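Local coordinates for protein ribulose bisphosphate carboxylase (Hyperthermus butylicus DSM 5456, PDB 6HUN) that probably catalyses the magnesium-dependent carboxylation of ribulose 1,5-bisphosphate to two molecules of 3-phosphoglycerate, in an archaeal AMP degradation pathway, at residues A[354-359]-A[363-368]; A[318-323]-A[374-379]. All coordinates share one frame; numbering follows the deposited sequence.

Contact 1: residues A[354-359]-A[363-368]; sequences QYYRPK and LFHLEQ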
ATOM      1  N   GLN A 354       4.918  -5.299 -26.265  1.00 38.06           N
ATOM      2  CA  GLN A 354       6.315  -5.632 -26.028  1.00 39.41           C
ATOM      3  C   GLN A 354       7.217  -4.410 -26.061  1.00 40.28           C
ATOM      4  O   GLN A 354       8.333  -4.458 -25.525  1.00 40.85           O
ATOM      5  CB  GLN A 354       6.814  -6.671 -27.060  1.00 42.51           C
ATOM      6  CG  GLN A 354       6.565  -8.115 -26.596  1.00 50.28           C
ATOM      7  CD  GLN A 354       6.599  -8.288 -25.050  1.00 53.49           C
ATOM      8  OE1 GLN A 354       5.550  -8.543 -24.438  1.00 53.28           O
ATOM      9  NE2 GLN A 354       7.797  -8.210 -24.434  1.00 50.22           N
ATOM     10  N   TYR A 355       6.756  -3.329 -26.680  1.00 40.66           N
ATOM     11  CA  TYR A 355       7.526  -2.098 -26.805  1.00 41.83           C
ATOM     12  C   TYR A 355       6.515  -0.955 -26.769  1.00 42.93           C
ATOM     13  O   TYR A 355       5.878  -0.655 -27.772  1.00 41.68           O
ATOM     14  CB  TYR A 355       8.360  -2.063 -28.076  1.00 45.72           C
ATOM     15  CG  TYR A 355       9.608  -1.218 -27.929  1.00 53.65           C
ATOM     16  CD1 TYR A 355       9.535   0.084 -27.419  1.00 58.16           C
ATOM     17  CD2 TYR A 355      10.863  -1.715 -28.281  1.00 60.26           C
ATOM     18  CE1 TYR A 355      10.675   0.872 -27.266  1.00 64.10           C
ATOM     19  CE2 TYR A 355      12.012  -0.930 -28.147  1.00 64.84           C
ATOM     20  CZ  TYR A 355      11.912   0.360 -27.637  1.00 69.17           C
ATOM     21  OH  TYR A 355      13.048   1.141 -27.488  1.00 73.41           O
ATOM     22  N   TYR A 356       6.386  -0.326 -25.615  1.00 41.39           N
ATOM     23  CA  TYR A 356       5.472   0.793 -25.469  1.00 39.49           C
ATOM     24  C   TYR A 356       6.135   2.090 -25.911  1.00 38.72           C
ATOM     25  O   TYR A 356       7.220   2.423 -25.438  1.00 39.27           O
ATOM     26  CB  TYR A 356       5.020   0.921 -23.998  1.00 34.26           C
ATOM     27  CG  TYR A 356       4.165   2.169 -23.778  1.00 36.90           C
ATOM     28  CD1 TYR A 356       4.732   3.360 -23.317  1.00 36.61           C
ATOM     29  CD2 TYR A 356       2.788   2.156 -24.029  1.00 34.82           C
ATOM     30  CE1 TYR A 356       3.956   4.504 -23.112  1.00 33.95           C
ATOM     31  CE2 TYR A 356       2.006   3.287 -23.855  1.00 33.56           C
ATOM     32  CZ  TYR A 356       2.590   4.452 -23.361  1.00 34.98           C
ATOM     33  OH  TYR A 356       1.812   5.565 -23.226  1.00 34.13           O
ATOM     34  N   ARG A 357       5.471   2.838 -26.793  1.00 40.64           N
ATOM     35  CA  ARG A 357       5.933   4.169 -27.152  1.00 41.87           C
ATOM     36  C   ARG A 357       4.788   5.160 -26.970  1.00 45.42           C
ATOM     37  O   ARG A 357       3.714   4.974 -27.569  1.00 47.40           O
ATOM     38  CB  ARG A 357       6.452   4.197 -28.592  1.00 46.79           C
ATOM     39  CG  ARG A 357       7.724   3.400 -28.741  1.00 49.61           C
ATOM     40  CD  ARG A 357       8.353   3.630 -30.122  1.00 61.57           C
ATOM     41  NE  ARG A 357       9.443   2.701 -30.411  1.00 70.45           N
ATOM     42  CZ  ARG A 357       9.269   1.451 -30.850  1.00 75.35           C
ATOM     43  NH1 ARG A 357       8.040   0.982 -31.022  1.00 73.88           N
ATOM     44  NH2 ARG A 357      10.317   0.669 -31.125  1.00 79.03           N
ATOM     45  N   PRO A 358       4.976   6.225 -26.179  1.00 41.82           N
ATOM     46  CA  PRO A 358       3.953   7.283 -26.095  1.00 44.63           C
ATOM     47  C   PRO A 358       3.651   7.916 -27.457  1.00 42.57           C
ATOM     48  O   PRO A 358       4.503   7.990 -28.359  1.00 45.48           O
ATOM     49  CB  PRO A 358       4.584   8.310 -25.139  1.00 41.16           C
ATOM     50  CG  PRO A 358       5.708   7.602 -24.481  1.00 42.29           C
ATOM     51  CD  PRO A 358       6.191   6.587 -25.435  1.00 45.16           C
ATOM     52  N   LYS A 359       2.418   8.390 -27.613  1.00 42.37           N
ATOM     53  CA  LYS A 359       2.118   9.118 -28.848  1.00 49.40           C
ATOM     54  C   LYS A 359       2.866  10.446 -28.880  1.00 47.74           C
ATOM     55  O   LYS A 359       3.306  10.961 -27.863  1.00 46.82           O
ATOM     56  CB  LYS A 359       0.615   9.325 -28.999  1.00 59.06           C
ATOM     57  CG  LYS A 359      -0.144   8.034 -28.711  1.00 64.23           C
ATOM     58  CD  LYS A 359      -1.488   7.962 -29.432  1.00 69.12           C
ATOM     59  CE  LYS A 359      -2.369   6.913 -28.774  1.00 70.15           C
ATOM     60  NZ  LYS A 359      -2.450   7.136 -27.270  1.00 71.91           N
ATOM     61  N   LEU A 363       3.632  13.903 -22.871  1.00 40.06           N
ATOM     62  CA  LEU A 363       4.754  14.012 -21.946  1.00 39.31           C
ATOM     63  C   LEU A 363       4.519  13.255 -20.644  1.00 36.42           C
ATOM     64  O   LEU A 363       5.448  13.142 -19.836  1.00 42.26           O
ATOM     65  CB  LEU A 363       5.050  15.485 -21.660  1.00 41.08           C
ATOM     66  CG  LEU A 363       5.439  16.331 -22.883  1.00 45.37           C
ATOM     67  CD1 LEU A 363       5.470  17.777 -22.479  1.00 46.51           C
ATOM     68  CD2 LEU A 363       6.810  15.885 -23.395  1.00 46.81           C
ATOM     69  N   PHE A 364       3.325  12.690 -20.447  1.00 36.35           N
ATOM     70  CA  PHE A 364       2.959  12.054 -19.190  1.00 30.94           C
ATOM     71  C   PHE A 364       3.393  10.592 -19.104  1.00 38.89           C
ATOM     72  O   PHE A 364       3.206   9.963 -18.057  1.00 33.49           O
ATOM     73  CB  PHE A 364       1.448  12.132 -19.003  1.00 29.81           C
ATOM     74  CG  PHE A 364       0.967  13.495 -18.621  1.00 34.30           C
ATOM     75  CD1 PHE A 364       0.658  14.426 -19.600  1.00 36.25           C
ATOM     76  CD2 PHE A 364       0.799  13.836 -17.287  1.00 31.39           C
ATOM     77  CE1 PHE A 364       0.209  15.699 -19.255  1.00 40.99           C
ATOM     78  CE2 PHE A 364       0.348  15.097 -16.933  1.00 36.41           C
ATOM     79  CZ  PHE A 364       0.076  16.036 -17.876  1.00 36.22           C
ATOM     80  N   HIS A 365       3.932  10.032 -20.190  1.00 36.46           N
ATOM     81  CA  HIS A 365       4.359   8.645 -20.220  1.00 36.28           C
ATOM     82  C   HIS A 365       5.717   8.607 -20.908  1.00 34.20           C
ATOM     83  O   HIS A 365       6.071   9.520 -21.662  1.00 38.57           O
ATOM     84  CB  HIS A 365       3.369   7.711 -20.982  1.00 31.77           C
ATOM     85  CG  HIS A 365       1.953   7.811 -20.511  1.00 32.04           C
ATOM     86  ND1 HIS A 365       0.981   8.484 -21.222  1.00 34.31           N
ATOM     87  CD2 HIS A 365       1.342   7.312 -19.412  1.00 31.12           C
ATOM     88  CE1 HIS A 365      -0.162   8.428 -20.557  1.00 33.99           C
ATOM     89  NE2 HIS A 365       0.023   7.703 -19.473  1.00 30.40           N
ATOM     90  N   LEU A 366       6.453   7.539 -20.666  1.00 32.36           N
ATOM     91  CA  LEU A 366       7.802   7.387 -21.216  1.00 34.80           C
ATOM     92  C   LEU A 366       7.855   6.175 -22.120  1.00 35.65           C
ATOM     93  O   LEU A 366       7.054   5.255 -22.000  1.00 34.37           O
ATOM     94  CB  LEU A 366       8.823   7.207 -20.081  1.00 37.48           C
ATOM     95  CG  LEU A 366       8.967   8.423 -19.156  1.00 37.31           C
ATOM     96  CD1 LEU A 366       9.439   8.040 -17.753  1.00 38.60           C
ATOM     97  CD2 LEU A 366       9.922   9.384 -19.778  1.00 43.07           C
ATOM     98  N   GLU A 367       8.810   6.151 -23.029  1.00 38.59           N
ATOM     99  CA  GLU A 367       8.981   4.959 -23.855  1.00 39.72           C
ATOM    100  C   GLU A 367       9.471   3.823 -22.957  1.00 38.25           C
ATOM    101  O   GLU A 367      10.225   4.069 -22.016  1.00 41.58           O
ATOM    102  CB  GLU A 367       9.955   5.313 -24.990  1.00 48.61           C
ATOM    103  CG  GLU A 367      10.788   4.209 -25.503  1.00 56.38           C
ATOM    104  CD  GLU A 367      11.727   4.700 -26.580  1.00 66.13           C
ATOM    105  OE1 GLU A 367      11.297   5.495 -27.458  1.00 60.23           O
ATOM    106  OE2 GLU A 367      12.911   4.314 -26.515  1.00 76.98           O
ATOM    107  N   GLN A 368       9.010   2.559 -23.209  1.00 37.58           N
ATOM    108  CA  GLN A 368       9.351   1.416 -22.352  1.00 36.28           C
ATOM    109  C   GLN A 368       9.414   0.112 -23.166  1.00 40.46           C
ATOM    110  O   GLN A 368       8.366  -0.467 -23.480  1.00 36.67           O
ATOM    111  CB  GLN A 368       8.363   1.261 -21.185  1.00 32.85           C
ATOM    112  CG  GLN A 368       8.704   0.038 -20.325  1.00 32.04           C
ATOM    113  CD  GLN A 368       9.963   0.274 -19.497  1.00 35.70           C
ATOM    114  OE1 GLN A 368       9.943   1.077 -18.541  1.00 33.25           O
ATOM    115  NE2 GLN A 368      11.028  -0.404 -19.828  1.00 36.23           N
TER
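With CG anti to the backbone N (chi1 174°), the Tyr356 ring runs along the chain of 363-368, whose backbone sets His365 CB 3.5 Å from Tyr356 OH; the His365 chi1 of -53° then turns CG to the same oxygen. The carbonyl O of Leu366 meets the Tyr356 ring edge in its plane, 3.3 Å from CD1. The phenol's hydrogen bond goes to Glu346. A leucine in place of Tyr356 would probably leave Glu346 without this hydroxyl and open a gap beside His365 CB. Two backbone bonds fix the register, Gln368 N to Tyr356 O and Tyr356 N to Gln368 O, each 2.9 Å long. Beyond them Pro358 CG packs 3.4 Å from His365 O. On the other flank, Tyr355 OH makes a weak bond of 3.3 Å to Glu367 OE2, and the Arg357 guanidinium lies over one face of the Tyr355 ring. The paired bonds between Tyr356 and Gln368 define a hydrogen-bonded pair in a short antiparallel beta hairpin, an excursion of the Rubisco catalytic domain whose returning arm touches strand 132-141.

Contact 2: residues A[318-323]-A[374-379]; sequences LARMAG and KPVFPV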
ATOM      1  N   LEU A 318       4.058  -1.611 -12.649  1.00 17.85           N
ATOM      2  CA  LEU A 318       4.740  -2.329 -11.556  1.00 18.52           C
ATOM      3  C   LEU A 318       4.102  -3.705 -11.346  1.00 17.49           C
ATOM      4  O   LEU A 318       4.784  -4.660 -11.008  1.00 20.17           O
ATOM      5  CB  LEU A 318       4.660  -1.508 -10.257  1.00 20.69           C
ATOM      6  CG  LEU A 318       5.420  -0.149 -10.285  1.00 19.75           C
ATOM      7  CD1 LEU A 318       5.031   0.676  -9.021  1.00 18.65           C
ATOM      8  CD2 LEU A 318       6.874  -0.388 -10.239  1.00 20.89           C
ATOM      9  N   ALA A 319       2.772  -3.797 -11.484  1.00 19.95           N
ATOM     10  CA  ALA A 319       2.104  -5.103 -11.377  1.00 19.82           C
ATOM     11  C   ALA A 319       2.596  -6.100 -12.438  1.00 19.28           C
ATOM     12  O   ALA A 319       2.827  -7.284 -12.150  1.00 20.04           O
ATOM     13  CB  ALA A 319       0.597  -4.891 -11.512  1.00 20.96           C
ATOM     14  N   ARG A 320       2.846  -5.613 -13.649  1.00 19.88           N
ATOM     15  CA  ARG A 320       3.358  -6.477 -14.696  1.00 24.34           C
ATOM     16  C   ARG A 320       4.791  -6.911 -14.391  1.00 27.92           C
ATOM     17  O   ARG A 320       5.149  -8.079 -14.559  1.00 23.28           O
ATOM     18  CB  ARG A 320       3.295  -5.721 -16.018  1.00 21.67           C
ATOM     19  CG  ARG A 320       3.940  -6.547 -17.157  1.00 23.84           C
ATOM     20  CD  ARG A 320       3.643  -5.839 -18.537  1.00 24.85           C
ATOM     21  NE  ARG A 320       4.265  -6.601 -19.653  1.00 27.21           N
ATOM     22  CZ  ARG A 320       4.322  -6.185 -20.922  1.00 28.82           C
ATOM     23  NH1 ARG A 320       3.818  -5.001 -21.249  1.00 28.40           N
ATOM     24  NH2 ARG A 320       4.923  -6.939 -21.858  1.00 31.20           N
ATOM     25  N   MET A 321       5.619  -5.982 -13.916  1.00 22.95           N
ATOM     26  CA  MET A 321       6.981  -6.363 -13.498  1.00 26.24           C
ATOM     27  C   MET A 321       6.964  -7.409 -12.384  1.00 25.46           C
ATOM     28  O   MET A 321       7.701  -8.409 -12.429  1.00 24.49           O
ATOM     29  CB  MET A 321       7.701  -5.098 -13.015  1.00 27.07           C
ATOM     30  CG  MET A 321       7.967  -4.138 -14.136  1.00 29.25           C
ATOM     31  SD  MET A 321       8.456  -2.504 -13.501  1.00 30.97           S
ATOM     32  CE  MET A 321       9.839  -3.175 -12.611  1.00 27.77           C
ATOM     33  N   ALA A 322       6.104  -7.191 -11.377  1.00 21.66           N
ATOM     34  CA  ALA A 322       6.098  -8.062 -10.201  1.00 22.67           C
ATOM     35  C   ALA A 322       5.549  -9.420 -10.545  1.00 25.55           C
ATOM     36  O   ALA A 322       5.958 -10.425  -9.933  1.00 29.82           O
ATOM     37  CB  ALA A 322       5.264  -7.444  -9.068  1.00 20.91           C
ATOM     38  N   GLY A 323       4.640  -9.476 -11.525  1.00 25.31           N
ATOM     39  CA  GLY A 323       4.287 -10.763 -12.085  1.00 25.24           C
ATOM     40  C   GLY A 323       2.829 -11.143 -12.045  1.00 24.72           C
ATOM     41  O   GLY A 323       2.551 -12.346 -12.137  1.00 29.81           O
ATOM     42  N   LYS A 374       6.545 -10.978 -20.035  1.00 30.36           N
ATOM     43  CA  LYS A 374       5.407 -11.403 -20.853  1.00 29.64           C
ATOM     44  C   LYS A 374       4.290 -10.372 -20.741  1.00 31.34           C
ATOM     45  O   LYS A 374       4.261  -9.625 -19.766  1.00 28.65           O
ATOM     46  CB  LYS A 374       4.868 -12.728 -20.334  1.00 33.60           C
ATOM     47  CG  LYS A 374       5.827 -13.966 -20.735  1.00 36.56           C
ATOM     48  CD  LYS A 374       5.474 -15.177 -19.990  1.00 38.48           C
ATOM     49  CE  LYS A 374       6.351 -16.386 -20.572  1.00 51.35           C
ATOM     50  NZ  LYS A 374       6.170 -17.566 -19.737  1.00 58.91           N
ATOM     51  N   PRO A 375       3.437 -10.273 -21.749  1.00 28.77           N
ATOM     52  CA  PRO A 375       2.264  -9.386 -21.654  1.00 29.62           C
ATOM     53  C   PRO A 375       1.226  -9.885 -20.654  1.00 31.29           C
ATOM     54  O   PRO A 375       1.095 -11.071 -20.364  1.00 32.67           O
ATOM     55  CB  PRO A 375       1.700  -9.381 -23.073  1.00 33.30           C
ATOM     56  CG  PRO A 375       2.141 -10.678 -23.649  1.00 36.01           C
ATOM     57  CD  PRO A 375       3.491 -11.027 -23.025  1.00 35.29           C
ATOM     58  N   VAL A 376       0.432  -8.945 -20.179  1.00 27.47           N
ATOM     59  CA  VAL A 376      -0.578  -9.151 -19.144  1.00 25.02           C
ATOM     60  C   VAL A 376      -1.960  -9.069 -19.810  1.00 26.00           C
ATOM     61  O   VAL A 376      -2.158  -8.207 -20.647  1.00 26.34           O
ATOM     62  CB  VAL A 376      -0.425  -8.042 -18.067  1.00 24.11           C
ATOM     63  CG1 VAL A 376      -1.613  -8.069 -17.145  1.00 25.52           C
ATOM     64  CG2 VAL A 376       0.928  -8.326 -17.305  1.00 26.27           C
ATOM     65  N   PHE A 377      -2.942  -9.860 -19.339  1.00 26.45           N
ATOM     66  CA  PHE A 377      -4.358  -9.701 -19.765  1.00 27.38           C
ATOM     67  C   PHE A 377      -4.992  -8.493 -19.083  1.00 26.65           C
ATOM     68  O   PHE A 377      -5.180  -8.514 -17.866  1.00 25.92           O
ATOM     69  CB  PHE A 377      -5.182 -10.930 -19.382  1.00 32.67           C
ATOM     70  CG  PHE A 377      -5.473 -11.883 -20.514  1.00 29.83           C
ATOM     71  CD1 PHE A 377      -6.140 -11.453 -21.695  1.00 34.53           C
ATOM     72  CD2 PHE A 377      -5.106 -13.212 -20.399  1.00 30.80           C
ATOM     73  CE1 PHE A 377      -6.425 -12.349 -22.747  1.00 35.73           C
ATOM     74  CE2 PHE A 377      -5.363 -14.096 -21.431  1.00 32.85           C
ATOM     75  CZ  PHE A 377      -5.995 -13.686 -22.603  1.00 35.19           C
ATOM     76  N   PRO A 378      -5.409  -7.473 -19.814  1.00 27.03           N
ATOM     77  CA  PRO A 378      -6.221  -6.421 -19.204  1.00 26.76           C
ATOM     78  C   PRO A 378      -7.581  -7.010 -18.899  1.00 29.59           C
ATOM     79  O   PRO A 378      -8.115  -7.833 -19.668  1.00 32.58           O
ATOM     80  CB  PRO A 378      -6.333  -5.344 -20.304  1.00 35.09           C
ATOM     81  CG  PRO A 378      -5.376  -5.726 -21.341  1.00 33.02           C
ATOM     82  CD  PRO A 378      -5.099  -7.220 -21.232  1.00 32.51           C
ATOM     83  N   VAL A 379      -8.153  -6.561 -17.795  1.00 27.30           N
ATOM     84  CA  VAL A 379      -9.486  -6.975 -17.390  1.00 28.30           C
ATOM     85  C   VAL A 379     -10.429  -5.791 -17.549  1.00 33.88           C
ATOM     86  O   VAL A 379     -10.141  -4.691 -17.062  1.00 30.52           O
ATOM     87  CB  VAL A 379      -9.465  -7.492 -15.949  1.00 32.67           C
ATOM     88  CG1 VAL A 379     -10.892  -7.761 -15.463  1.00 32.89           C
ATOM     89  CG2 VAL A 379      -8.501  -8.708 -15.875  1.00 27.17           C
TER
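The contact belongs to the alpha/beta barrel of the Rubisco catalytic domain, where the C-terminal end of helix 312-322 meets the chain entering barrel strand 377-380. Arg320 carries the helix side of it. Its side chain is extended from CG to NE, and its methylene groups run alongside Val376, the two side chains pointing opposite ways, with Arg320 CG 3.5 Å from Val376 CG2. Val376 has CG1 anti to its backbone N (chi1 169°), which leaves CG2 as the branch that meets the arginine. Further out, Arg320 NE donates to Lys374 O at 3.0 Å. The bond is bent, with 139° at the hydrogen; the donor stands above the carbonyl plane, and the oxygen is tilted from the guanidinium plane. Over one guanidinium face lies Pro375 CA, 3.6 Å from Arg320 NH2.

The helix ends in a Schellman motif: Gly323 is its C-prime residue, with phi 123°, and Gly323 N approaches Arg320 O while Val324 N reaches back to Ala319 O. At these backbone angles a side chain would press on the preceding carbonyl, which accounts for glycine. The chain then turns into strand 326-328, the barrel neighbour of 377-380.

The guanidinium is buried, and several backbone carbonyls hold it: NH1 bonds to Ile350 O and Glu353 O, and NH2 to Ile373 O. Trp370 adds a cation-pi contact. Val376 also packs on Val327, and its side chain is about 9 Å from that of His328, a predicted substrate-binding residue.

In the fold
Read from the N terminus, the chain first reaches 318-323 at the end of helix 312-322, passes through barrel strand 326-328 and helix 339-352, and enters 354-359. Contact 1 closes a tight loop there, with three residues between 354-359 and 363-368. The chain then runs on to 374-379, where contact 2 closes a loop of 50 intervening residues. Contact 1 is therefore nested inside contact 2, without crossing. Their centres are 16 Å apart, yet they meet at Gln354, whose OE1 lies 3.1 Å from Arg320 NH2 and 3.5 Å from Pro375 CD. The hairpin thus lies beside the chain leading into barrel strand 377-380, and its 363-368 arm touches strands 41-49 and 99-105 of the five-stranded mixed sheet.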